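Side-chain contacts in putative poly(3-hydroxybutyrate) depolymerase LpqC (Bordetella parapertussis 12822, PDB 3D0K), which is probably an alpha/beta-hydrolase-type esterase that cleaves the ester bonds of poly(3-hydroxybutyrate) or a related substrate: residues A[8-11]-A[12-15]; A[48-51]-A[52-56]; A[68-71]-A[72-75]; A[88-92]-A[93-97]. All coordinates share one frame; numbering follows the deposited sequence.

Interaction 1: residues A[8-11]-A[12-15]; sequences DLTN and ADRI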
loop_
_atom_site.group_PDB
_atom_site.type_symbol
_atom_site.label_atom_id
_atom_site.label_comp_id
_atom_site.label_asym_id
_atom_site.label_seq_id
_atom_site.Cartn_x
_atom_site.Cartn_y
_atom_site.Cartn_z
ATOM N N ASP A 8 -10.066 12.166 27.770
ATOM C CA ASP A 8 -11.334 12.495 27.040
ATOM C C ASP A 8 -11.240 12.694 25.512
ATOM O O ASP A 8 -12.238 12.440 24.843
ATOM C CB ASP A 8 -12.095 13.693 27.668
ATOM C CG ASP A 8 -13.351 13.270 28.452
ATOM O OD1 ASP A 8 -13.490 12.066 28.765
ATOM O OD2 ASP A 8 -14.200 14.152 28.776
ATOM N N LEU A 9 -10.111 13.156 24.952
ATOM C CA LEU A 9 -9.997 13.242 23.457
ATOM C C LEU A 9 -9.886 11.890 22.763
ATOM O O LEU A 9 -9.149 10.991 23.210
ATOM C CB LEU A 9 -8.850 14.144 22.969
ATOM C CG LEU A 9 -9.202 15.512 22.368
ATOM C CD1 LEU A 9 -9.912 16.438 23.331
ATOM C CD2 LEU A 9 -7.990 16.214 21.771
ATOM N N THR A 10 -10.596 11.742 21.655
ATOM C CA THR A 10 -10.494 10.520 20.885
ATOM C C THR A 10 -9.523 10.790 19.727
ATOM O O THR A 10 -9.164 11.970 19.464
ATOM C CB THR A 10 -11.870 10.143 20.316
ATOM O OG1 THR A 10 -12.275 11.189 19.420
ATOM C CG2 THR A 10 -12.926 10.055 21.454
ATOM N N ASN A 11 -9.123 9.717 19.044
ATOM C CA ASN A 11 -8.325 9.832 17.814
ATOM C C ASN A 11 -9.017 10.688 16.760
ATOM O O ASN A 11 -8.357 11.460 16.077
ATOM C CB ASN A 11 -7.998 8.463 17.215
ATOM C CG ASN A 11 -6.798 7.808 17.888
ATOM O OD1 ASN A 11 -5.945 8.503 18.458
ATOM N ND2 ASN A 11 -6.735 6.482 17.844
ATOM N N ALA A 12 -10.352 10.589 16.671
ATOM C CA ALA A 12 -11.095 11.432 15.712
ATOM C C ALA A 12 -10.961 12.913 16.110
ATOM O O ALA A 12 -10.721 13.758 15.244
ATOM C CB ALA A 12 -12.553 11.024 15.638
ATOM N N ASP A 13 -11.100 13.220 17.406
ATOM C CA ASP A 13 -10.944 14.616 17.897
ATOM C C ASP A 13 -9.565 15.152 17.570
ATOM O O ASP A 13 -9.442 16.239 17.060
ATOM C CB ASP A 13 -11.182 14.763 19.397
ATOM C CG ASP A 13 -12.568 14.325 19.821
ATOM O OD1 ASP A 13 -13.529 14.581 19.038
ATOM O OD2 ASP A 13 -12.698 13.731 20.940
ATOM N N ARG A 14 -8.541 14.358 17.863
ATOM C CA ARG A 14 -7.142 14.722 17.514
ATOM C C ARG A 14 -6.957 15.034 16.047
ATOM O O ARG A 14 -6.374 16.073 15.690
ATOM C CB ARG A 14 -6.145 13.658 17.984
ATOM C CG ARG A 14 -5.868 13.834 19.464
ATOM C CD ARG A 14 -4.784 12.895 20.002
ATOM N NE ARG A 14 -5.389 11.613 20.328
ATOM C CZ ARG A 14 -5.968 11.311 21.487
ATOM N NH1 ARG A 14 -6.024 12.195 22.489
ATOM N NH2 ARG A 14 -6.505 10.110 21.644
ATOM N N ILE A 15 -7.514 14.169 15.206
ATOM C CA ILE A 15 -7.385 14.315 13.761
ATOM C C ILE A 15 -8.107 15.589 13.316
ATOM O O ILE A 15 -7.652 16.268 12.418
ATOM C CB ILE A 15 -7.903 13.055 12.979
ATOM C CG1 ILE A 15 -6.927 11.887 13.155
ATOM C CG2 ILE A 15 -8.082 13.384 11.452
ATOM C CD1 ILE A 15 -7.427 10.573 12.615
#

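Interaction 2: residues A[48-51]-A[52-56]; sequences YGYT and PDRPV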
loop_
_atom_site.group_PDB
_atom_site.type_symbol
_atom_site.label_atom_id
_atom_site.label_comp_id
_atom_site.label_asym_id
_atom_site.label_seq_id
_atom_site.Cartn_x
_atom_site.Cartn_y
_atom_site.Cartn_z
ATOM N N TYR A 48 -4.146 23.666 0.085
ATOM C CA TYR A 48 -5.177 24.703 0.123
ATOM C C TYR A 48 -6.291 24.295 -0.835
ATOM O O TYR A 48 -6.040 23.721 -1.878
ATOM C CB TYR A 48 -4.617 26.049 -0.280
ATOM C CG TYR A 48 -3.651 26.555 0.744
ATOM C CD1 TYR A 48 -4.106 27.032 1.969
ATOM C CD2 TYR A 48 -2.296 26.613 0.471
ATOM C CE1 TYR A 48 -3.235 27.541 2.937
ATOM C CE2 TYR A 48 -1.399 27.119 1.437
ATOM C CZ TYR A 48 -1.890 27.577 2.654
ATOM O OH TYR A 48 -1.027 28.053 3.594
ATOM N N GLY A 49 -7.525 24.501 -0.407
ATOM C CA GLY A 49 -8.632 24.223 -1.260
ATOM C C GLY A 49 -9.147 22.809 -1.118
ATOM O O GLY A 49 -10.074 22.442 -1.841
ATOM N N TYR A 50 -8.558 22.018 -0.212
ATOM C CA TYR A 50 -9.105 20.710 0.119
ATOM C C TYR A 50 -10.498 20.874 0.735
ATOM O O TYR A 50 -10.697 21.672 1.631
ATOM C CB TYR A 50 -8.185 19.922 1.065
ATOM C CG TYR A 50 -8.723 18.516 1.208
ATOM C CD1 TYR A 50 -9.420 18.131 2.359
ATOM C CD2 TYR A 50 -8.641 17.623 0.140
ATOM C CE1 TYR A 50 -9.997 16.866 2.456
ATOM C CE2 TYR A 50 -9.227 16.346 0.223
ATOM C CZ TYR A 50 -9.899 15.990 1.390
ATOM O OH TYR A 50 -10.478 14.741 1.485
ATOM N N THR A 51 -11.466 20.132 0.235
ATOM C CA THR A 51 -12.800 20.083 0.832
ATOM C C THR A 51 -13.100 18.576 1.069
ATOM O O THR A 51 -12.476 17.713 0.426
ATOM C CB THR A 51 -13.848 20.787 -0.070
ATOM O OG1 THR A 51 -13.933 20.112 -1.320
ATOM C CG2 THR A 51 -13.411 22.205 -0.388
ATOM N N PRO A 52 -13.995 18.259 2.026
ATOM C CA PRO A 52 -14.195 16.843 2.440
ATOM C C PRO A 52 -14.683 15.877 1.360
ATOM O O PRO A 52 -14.571 14.669 1.524
ATOM C CB PRO A 52 -15.237 16.922 3.568
ATOM C CG PRO A 52 -15.307 18.336 3.969
ATOM C CD PRO A 52 -14.819 19.200 2.806
ATOM N N ASP A 53 -15.194 16.379 0.245
ATOM C CA ASP A 53 -15.645 15.495 -0.847
ATOM C C ASP A 53 -14.511 15.010 -1.737
ATOM O O ASP A 53 -14.712 14.130 -2.591
ATOM C CB ASP A 53 -16.640 16.257 -1.730
ATOM C CG ASP A 53 -16.116 17.619 -2.147
ATOM O OD1 ASP A 53 -15.981 18.517 -1.295
ATOM O OD2 ASP A 53 -15.859 17.800 -3.340
ATOM N N ARG A 54 -13.321 15.573 -1.552
ATOM C CA ARG A 54 -12.219 15.280 -2.471
ATOM C C ARG A 54 -11.489 14.017 -2.055
ATOM O O ARG A 54 -11.549 13.618 -0.887
ATOM C CB ARG A 54 -11.254 16.483 -2.559
ATOM C CG ARG A 54 -11.954 17.801 -2.930
ATOM C CD ARG A 54 -11.866 18.132 -4.385
ATOM N NE ARG A 54 -11.591 16.978 -5.215
ATOM C CZ ARG A 54 -11.176 17.038 -6.478
ATOM N NH1 ARG A 54 -10.935 15.902 -7.140
ATOM N NH2 ARG A 54 -10.996 18.230 -7.080
ATOM N N PRO A 55 -10.761 13.374 -2.994
ATOM C CA PRO A 55 -10.121 12.101 -2.638
ATOM C C PRO A 55 -9.075 12.134 -1.469
ATOM O O PRO A 55 -8.422 13.161 -1.200
ATOM C CB PRO A 55 -9.397 11.711 -3.940
ATOM C CG PRO A 55 -10.213 12.378 -5.025
ATOM C CD PRO A 55 -10.548 13.726 -4.408
ATOM N N VAL A 56 -8.912 10.982 -0.813
ATOM C CA VAL A 56 -7.868 10.786 0.195
ATOM C C VAL A 56 -6.951 9.755 -0.377
ATOM O O VAL A 56 -7.428 8.762 -0.875
ATOM C CB VAL A 56 -8.455 10.224 1.474
ATOM C CG1 VAL A 56 -7.320 9.868 2.489
ATOM C CG2 VAL A 56 -9.495 11.259 2.010
#

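Interaction 3: residues A[68-71]-A[72-75]; sequences ADYR and DFWI. With FMT (formic acid), chain K; SO4 (sulfate ion), chain G.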
loop_
_atom_site.group_PDB
_atom_site.type_symbol
_atom_site.label_atom_id
_atom_site.label_comp_id
_atom_site.label_asym_id
_atom_site.label_seq_id
_atom_site.Cartn_x
_atom_site.Cartn_y
_atom_site.Cartn_z
ATOM N N ALA A 68 7.617 10.588 5.776
ATOM C CA ALA A 68 7.609 12.045 5.531
ATOM C C ALA A 68 8.052 12.334 4.106
ATOM O O ALA A 68 7.466 13.169 3.402
ATOM C CB ALA A 68 8.479 12.797 6.579
ATOM N N ASP A 69 9.078 11.602 3.662
ATOM C CA ASP A 69 9.522 11.685 2.281
ATOM C C ASP A 69 8.428 11.293 1.300
ATOM O O ASP A 69 8.171 12.014 0.333
ATOM C CB ASP A 69 10.695 10.738 2.048
ATOM C CG ASP A 69 12.029 11.286 2.553
ATOM O OD1 ASP A 69 12.122 12.484 2.949
ATOM O OD2 ASP A 69 12.996 10.480 2.540
ATOM N N TYR A 70 7.785 10.142 1.539
ATOM C CA TYR A 70 6.693 9.708 0.643
ATOM C C TYR A 70 5.528 10.705 0.573
ATOM O O TYR A 70 4.956 10.974 -0.492
ATOM C CB TYR A 70 6.217 8.330 1.041
ATOM C CG TYR A 70 7.028 7.299 0.344
ATOM C CD1 TYR A 70 6.655 6.855 -0.909
ATOM C CD2 TYR A 70 8.239 6.842 0.877
ATOM C CE1 TYR A 70 7.414 5.886 -1.600
ATOM C CE2 TYR A 70 9.040 5.904 0.190
ATOM C CZ TYR A 70 8.599 5.425 -1.058
ATOM O OH TYR A 70 9.318 4.475 -1.767
ATOM N N ARG A 71 5.205 11.281 1.725
ATOM C CA ARG A 71 4.164 12.310 1.783
ATOM C C ARG A 71 4.593 13.502 0.886
ATOM O O ARG A 71 3.797 14.040 0.126
ATOM C CB ARG A 71 3.954 12.722 3.247
ATOM C CG ARG A 71 3.009 13.946 3.473
ATOM C CD ARG A 71 3.690 15.350 3.341
ATOM N NE ARG A 71 4.970 15.459 4.051
ATOM C CZ ARG A 71 5.117 15.475 5.373
ATOM N NH1 ARG A 71 6.334 15.569 5.867
ATOM N NH2 ARG A 71 4.062 15.434 6.208
ATOM N N ASP A 72 5.868 13.863 0.948
ATOM C CA ASP A 72 6.413 14.991 0.127
ATOM C C ASP A 72 6.302 14.692 -1.371
ATOM O O ASP A 72 6.036 15.605 -2.186
ATOM C CB ASP A 72 7.881 15.255 0.465
ATOM C CG ASP A 72 8.079 15.983 1.819
ATOM O OD1 ASP A 72 7.106 16.389 2.467
ATOM O OD2 ASP A 72 9.245 16.129 2.230
ATOM N N PHE A 73 6.549 13.435 -1.755
ATOM C CA PHE A 73 6.478 13.062 -3.188
ATOM C C PHE A 73 5.110 13.349 -3.788
ATOM O O PHE A 73 5.015 13.624 -4.987
ATOM C CB PHE A 73 6.711 11.561 -3.403
ATOM C CG PHE A 73 8.039 11.072 -2.946
ATOM C CD1 PHE A 73 9.120 11.932 -2.806
ATOM C CD2 PHE A 73 8.199 9.700 -2.650
ATOM C CE1 PHE A 73 10.395 11.442 -2.370
ATOM C CE2 PHE A 73 9.457 9.186 -2.230
ATOM C CZ PHE A 73 10.550 10.078 -2.073
ATOM N N TRP A 74 4.053 13.261 -2.966
ATOM C CA TRP A 74 2.676 13.461 -3.409
ATOM C C TRP A 74 2.149 14.907 -3.347
ATOM O O TRP A 74 1.018 15.161 -3.764
ATOM C CB TRP A 74 1.728 12.540 -2.637
ATOM C CG TRP A 74 1.808 11.108 -3.129
ATOM C CD1 TRP A 74 2.794 10.161 -2.841
ATOM C CD2 TRP A 74 0.921 10.507 -4.050
ATOM N NE1 TRP A 74 2.511 8.964 -3.509
ATOM C CE2 TRP A 74 1.374 9.163 -4.265
ATOM C CE3 TRP A 74 -0.266 10.946 -4.690
ATOM C CZ2 TRP A 74 0.689 8.275 -5.106
ATOM C CZ3 TRP A 74 -0.942 10.059 -5.532
ATOM C CH2 TRP A 74 -0.451 8.732 -5.729
ATOM N N ILE A 75 2.940 15.833 -2.810
ATOM C CA ILE A 75 2.517 17.244 -2.742
ATOM C C ILE A 75 2.077 17.884 -4.092
ATOM O O ILE A 75 0.988 18.480 -4.182
ATOM C CB ILE A 75 3.516 18.116 -1.955
ATOM C CG1 ILE A 75 3.443 17.744 -0.437
ATOM C CG2 ILE A 75 3.203 19.640 -2.157
ATOM C CD1 ILE A 75 4.618 18.382 0.379
HETATM C C FMT K . 11.010 10.511 7.342
HETATM O O1 FMT K . 11.267 10.616 6.090
HETATM O O2 FMT K . 9.954 10.000 7.910
HETATM S S SO4 G . 12.259 2.502 -1.394
HETATM O O1 SO4 G . 12.007 2.599 -2.819
HETATM O O2 SO4 G . 12.636 1.141 -1.065
HETATM O O3 SO4 G . 13.320 3.419 -1.010
HETATM O O4 SO4 G . 11.035 2.896 -0.688
HETATM O O HOH W 1 11.453 14.919 1.168
HETATM O O HOH W 2 9.257 16.009 4.795
#

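Interaction 4: residues A[88-92]-A[93-97]; sequences PTFSD and EIWPG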
loop_
_atom_site.group_PDB
_atom_site.type_symbol
_atom_site.label_atom_id
_atom_site.label_comp_id
_atom_site.label_asym_id
_atom_site.label_seq_id
_atom_site.Cartn_x
_atom_site.Cartn_y
_atom_site.Cartn_z
ATOM N N PRO A 88 0.695 6.676 6.670
ATOM C CA PRO A 88 0.903 5.959 7.930
ATOM C C PRO A 88 2.346 5.463 7.948
ATOM O O PRO A 88 2.750 4.703 7.059
ATOM C CB PRO A 88 -0.091 4.784 7.857
ATOM C CG PRO A 88 -1.161 5.244 6.815
ATOM C CD PRO A 88 -0.323 6.014 5.817
ATOM N N THR A 89 3.083 5.855 8.995
ATOM C CA THR A 89 4.529 5.699 9.044
ATOM C C THR A 89 4.949 4.828 10.224
ATOM O O THR A 89 4.683 5.176 11.366
ATOM C CB THR A 89 5.175 7.074 9.149
ATOM O OG1 THR A 89 4.712 7.857 8.041
ATOM C CG2 THR A 89 6.667 6.957 9.098
ATOM N N PHE A 90 5.652 3.726 9.925
ATOM C CA PHE A 90 5.958 2.689 10.950
ATOM C C PHE A 90 7.459 2.648 11.132
ATOM O O PHE A 90 8.185 2.175 10.261
ATOM C CB PHE A 90 5.380 1.313 10.501
ATOM C CG PHE A 90 3.883 1.329 10.330
ATOM C CD1 PHE A 90 3.046 1.140 11.414
ATOM C CD2 PHE A 90 3.308 1.620 9.076
ATOM C CE1 PHE A 90 1.679 1.186 11.258
ATOM C CE2 PHE A 90 1.959 1.666 8.897
ATOM C CZ PHE A 90 1.125 1.483 9.999
ATOM N N SER A 91 7.926 3.203 12.240
ATOM C CA SER A 91 9.337 3.388 12.431
ATOM C C SER A 91 10.039 2.056 12.649
ATOM O O SER A 91 9.426 1.109 13.117
ATOM C CB SER A 91 9.583 4.304 13.634
ATOM O OG SER A 91 9.202 3.653 14.838
ATOM N N ASP A 92 11.312 1.992 12.296
ATOM C CA ASP A 92 12.123 0.805 12.567
ATOM C C ASP A 92 12.201 0.516 14.060
ATOM O O ASP A 92 12.280 -0.660 14.481
ATOM C CB ASP A 92 13.515 1.009 12.032
ATOM C CG ASP A 92 13.629 0.707 10.567
ATOM O OD1 ASP A 92 12.984 -0.257 10.079
ATOM O OD2 ASP A 92 14.398 1.432 9.887
ATOM N N GLU A 93 12.159 1.575 14.873
ATOM C CA GLU A 93 12.287 1.390 16.309
ATOM C C GLU A 93 11.075 0.710 16.926
ATOM O O GLU A 93 11.233 -0.179 17.728
ATOM C CB GLU A 93 12.569 2.716 17.035
ATOM C CG GLU A 93 13.537 2.539 18.174
ATOM C CD GLU A 93 13.168 3.340 19.434
ATOM O OE1 GLU A 93 12.514 4.432 19.330
ATOM O OE2 GLU A 93 13.565 2.860 20.544
ATOM N N ILE A 94 9.870 1.088 16.523
ATOM C CA ILE A 94 8.651 0.518 17.126
ATOM C C ILE A 94 8.057 -0.665 16.331
ATOM O O ILE A 94 7.351 -1.532 16.900
ATOM C CB ILE A 94 7.583 1.622 17.318
ATOM C CG1 ILE A 94 8.168 2.753 18.166
ATOM C CG2 ILE A 94 6.279 1.080 17.936
ATOM C CD1 ILE A 94 7.341 4.020 18.203
ATOM N N TRP A 95 8.342 -0.688 15.027
ATOM C CA TRP A 95 7.838 -1.744 14.127
ATOM C C TRP A 95 9.014 -2.413 13.400
ATOM O O TRP A 95 9.155 -2.304 12.186
ATOM C CB TRP A 95 6.871 -1.135 13.119
ATOM C CG TRP A 95 5.715 -0.486 13.782
ATOM C CD1 TRP A 95 5.669 0.791 14.292
ATOM C CD2 TRP A 95 4.422 -1.056 14.005
ATOM N NE1 TRP A 95 4.421 1.044 14.828
ATOM C CE2 TRP A 95 3.630 -0.061 14.662
ATOM C CE3 TRP A 95 3.843 -2.305 13.711
ATOM C CZ2 TRP A 95 2.292 -0.274 15.022
ATOM C CZ3 TRP A 95 2.507 -2.526 14.079
ATOM C CH2 TRP A 95 1.752 -1.515 14.746
ATOM N N PRO A 96 9.871 -3.120 14.155
ATOM C CA PRO A 96 11.128 -3.589 13.555
ATOM C C PRO A 96 10.977 -4.726 12.519
ATOM O O PRO A 96 10.155 -5.631 12.678
ATOM C CB PRO A 96 11.945 -4.054 14.788
ATOM C CG PRO A 96 10.887 -4.474 15.753
ATOM C CD PRO A 96 9.737 -3.547 15.569
ATOM N N GLY A 97 11.791 -4.659 11.462
ATOM C CA GLY A 97 11.918 -5.753 10.496
ATOM C C GLY A 97 10.751 -5.864 9.526
ATOM O O GLY A 97 9.678 -5.268 9.713
HETATM O O HOH W 3 13.675 -2.554 11.242
#

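Interaction 1: residues A[8-11]-A[12-15]
Thr10 and Asp13 hold each other from both ends of a capping box, the motif that starts helix 11-18, and Arg14 folds back across the same turn. In one direction Asp13 N gives its hydrogen to Thr10 OG1, 3.1 Å away. In the other Thr10 N donates to Asp13 OD2 over 3.0 Å; that bond is nearly straight but arrives from above the carboxylate plane. The Thr10 hydroxyl can serve as a cap because its chi1 of 63° tucks OG1 between the backbone N and the carbonyl carbon. Asp13 CB meets Leu9 CG at 3.6 Å, an apolar touch just outside the box.

The first backbone bonds of the helix follow at once, from Arg14 N to Thr10 O and from Ile15 N to Asn11 O. Ala12 and Ile15 pack against Asn130 of helix 122-133, while Asn11 and Ile15 touch Tyr29 of the outermost strand 23-29; Asn11 ND2 is bonded to Leu30 O. The cap itself is largely exposed, a textbook case in which Thr10 OG1 supplies the acceptor that a preceding turn would otherwise give to Asp13 N. Arg14, bent at chi3, lays its guanidinium beside the incoming chain: Thr10 O lies over one face, Asn11 OD1 lies at the edge, and NH2 makes a weak bond to Leu9 O at 3.2 Å.

Interaction 2: residues A[48-51]-A[52-56]
Tyr50 reaches forward along the chain to Arg54, its hydroxyl donating to Arg54 O over 2.8 Å. With chi1 at -172°, CG is turned opposite the backbone N, and this carries the ring out under the turn that follows. The donor comes from above the plane of the Arg54 carbonyl and misses its lone pairs. On the way the ring brushes the start of the arginine side chain, CE2 lying 3.4 Å from Arg54 CB, while the carbonyl O of Pro55 sits at the ring edge. Val56 CG2 stands 3.7 Å from Tyr50 OH.

Thr51, the next residue, opens a type I beta turn that ends at Arg54. Its carbonyl O accepts Arg54 N at 3.0 Å, the bond that defines the turn, and Pro52 occupies the second position, where its fixed phi suits the geometry. The hydroxyl adds a second tie: Thr51 OG1 donates to Asp53 OD1 across 2.6 Å, on the syn side, though 34° out of the carboxylate plane. Three bonds of different kinds, from phenol, amide and hydroxyl, thus fix one short reversal.

The turn lies in the loop between strand 40-46 and strand 56-60. Tyr50 and Val56 both touch Ala137, Pro52 has a backbone bond to Asp138, Pro55 is bonded to Leu84 at the start of strand 84-89, and Val56, opening strand 56-60, has backbone bonds to Gln141 and to Tyr143 of strand 142-147.

Interaction 3: residues A[68-71]-A[72-75]
Asp72 OD2 is gripped by two waters, one leading to Asp69 and the other to Arg71, on helix 67-73, which lies against the sheet of an alpha/beta-hydrolase-like fold. Water 2 donates to Asp72 OD2 at 2.6 Å and accepts from Arg71 NH1, while water 1 donates to both Asp72 OD2 and Asp69 OD1. Water 1 may thereby soften the meeting of the two carboxylates; the other oxygen of Asp69, OD2, is bonded to Asn66 ND2.

The other oxygen of Asp72, OD1, takes the direct salt bridge from Arg71 NE at 2.8 Å. It is met from above the carboxylate plane, with the guanidinium and carboxylate planes 28° apart. Arg71 gets there by bending at chi2 and chi3, which curl the chain back beside its own neighbour; its NH2 meanwhile bonds to Thr44 O on strand 40-46.

The helix bonds Asp72 N to Ala68 O and Phe73 N to Asp69 O are regular, but Trp74 N is shared between a bond to Arg71 O at 3.2 Å and a weak one to Tyr70 O. Trp74 goes inward, its ring edge-to-face with Phe145.

Formic acid, probably from the crystallisation liquor, accepts from Ala68 N. Phe73 turns its edge to the face of Tyr70, the ring centroids 4.9 Å apart. Phe73 CE2 stands 3.7 Å above the Tyr70 ring plane, over its centre, and the Tyr70 hydroxyl donates to a sulfate, OH to O4 being 2.6 Å.

Interaction 4: residues A[88-92]-A[93-97]
Phe90 lays the edge of its ring over the indole of Trp95, a T-shaped pair that closes the loop leaving strand 84-89. The planes are 81° apart, and Phe90 CD1 stands 3.5 Å above the indole plane, over its centre. Phe90 CB completes the overlap with a CH-pi contact, 4.1 Å from the centroid of the five-membered ring. Phe90 also stacks on Phe40 and touches Leu123 of helix 122-133.

What brings the two rings together is the turn between them. Ser91 uses both of its oxygens in an ST motif: OG accepts from Ile94 N at 3.1 Å, and the backbone O accepts from Trp95 N at 2.8 Å. The serine hydroxyl can reach because chi1 of 68° sets OG between the backbone N and the carbonyl carbon. Farther along, water 3 donates to Asp92 OD1 and accepts from Gly97 N, bridging Asp92 and Gly97.

The polar bonds of Ser91 thus occupy the amides of Ile94 and Trp95, and the indole NE1 is satisfied by Pro39 O, so the Trp95 ring can be buried with its face on Phe90 without leaving its one polar atom unpaired.

How the interactions relate
All four contacts are local turns or helix ends, in series along the chain, and none touches another. The nearest pair is interactions 3 and 4, whose nearest atoms are about 5 Å apart although their centres are 18 Å apart. Interactions 2 and 3 come within about 8 Å at their nearest atoms. Interaction 1 stands farther out, its centre about 25 Å from that of interaction 3. Only for interaction 3 does a link to the probable active site appear: Tyr70 lies near, without touching, Ser148, His271 and Asp216, which have the arrangement of a Ser-His-Asp triad. The Asp92 side chain in interaction 4 is about 6 Å from another sulfate, not the one on Tyr70.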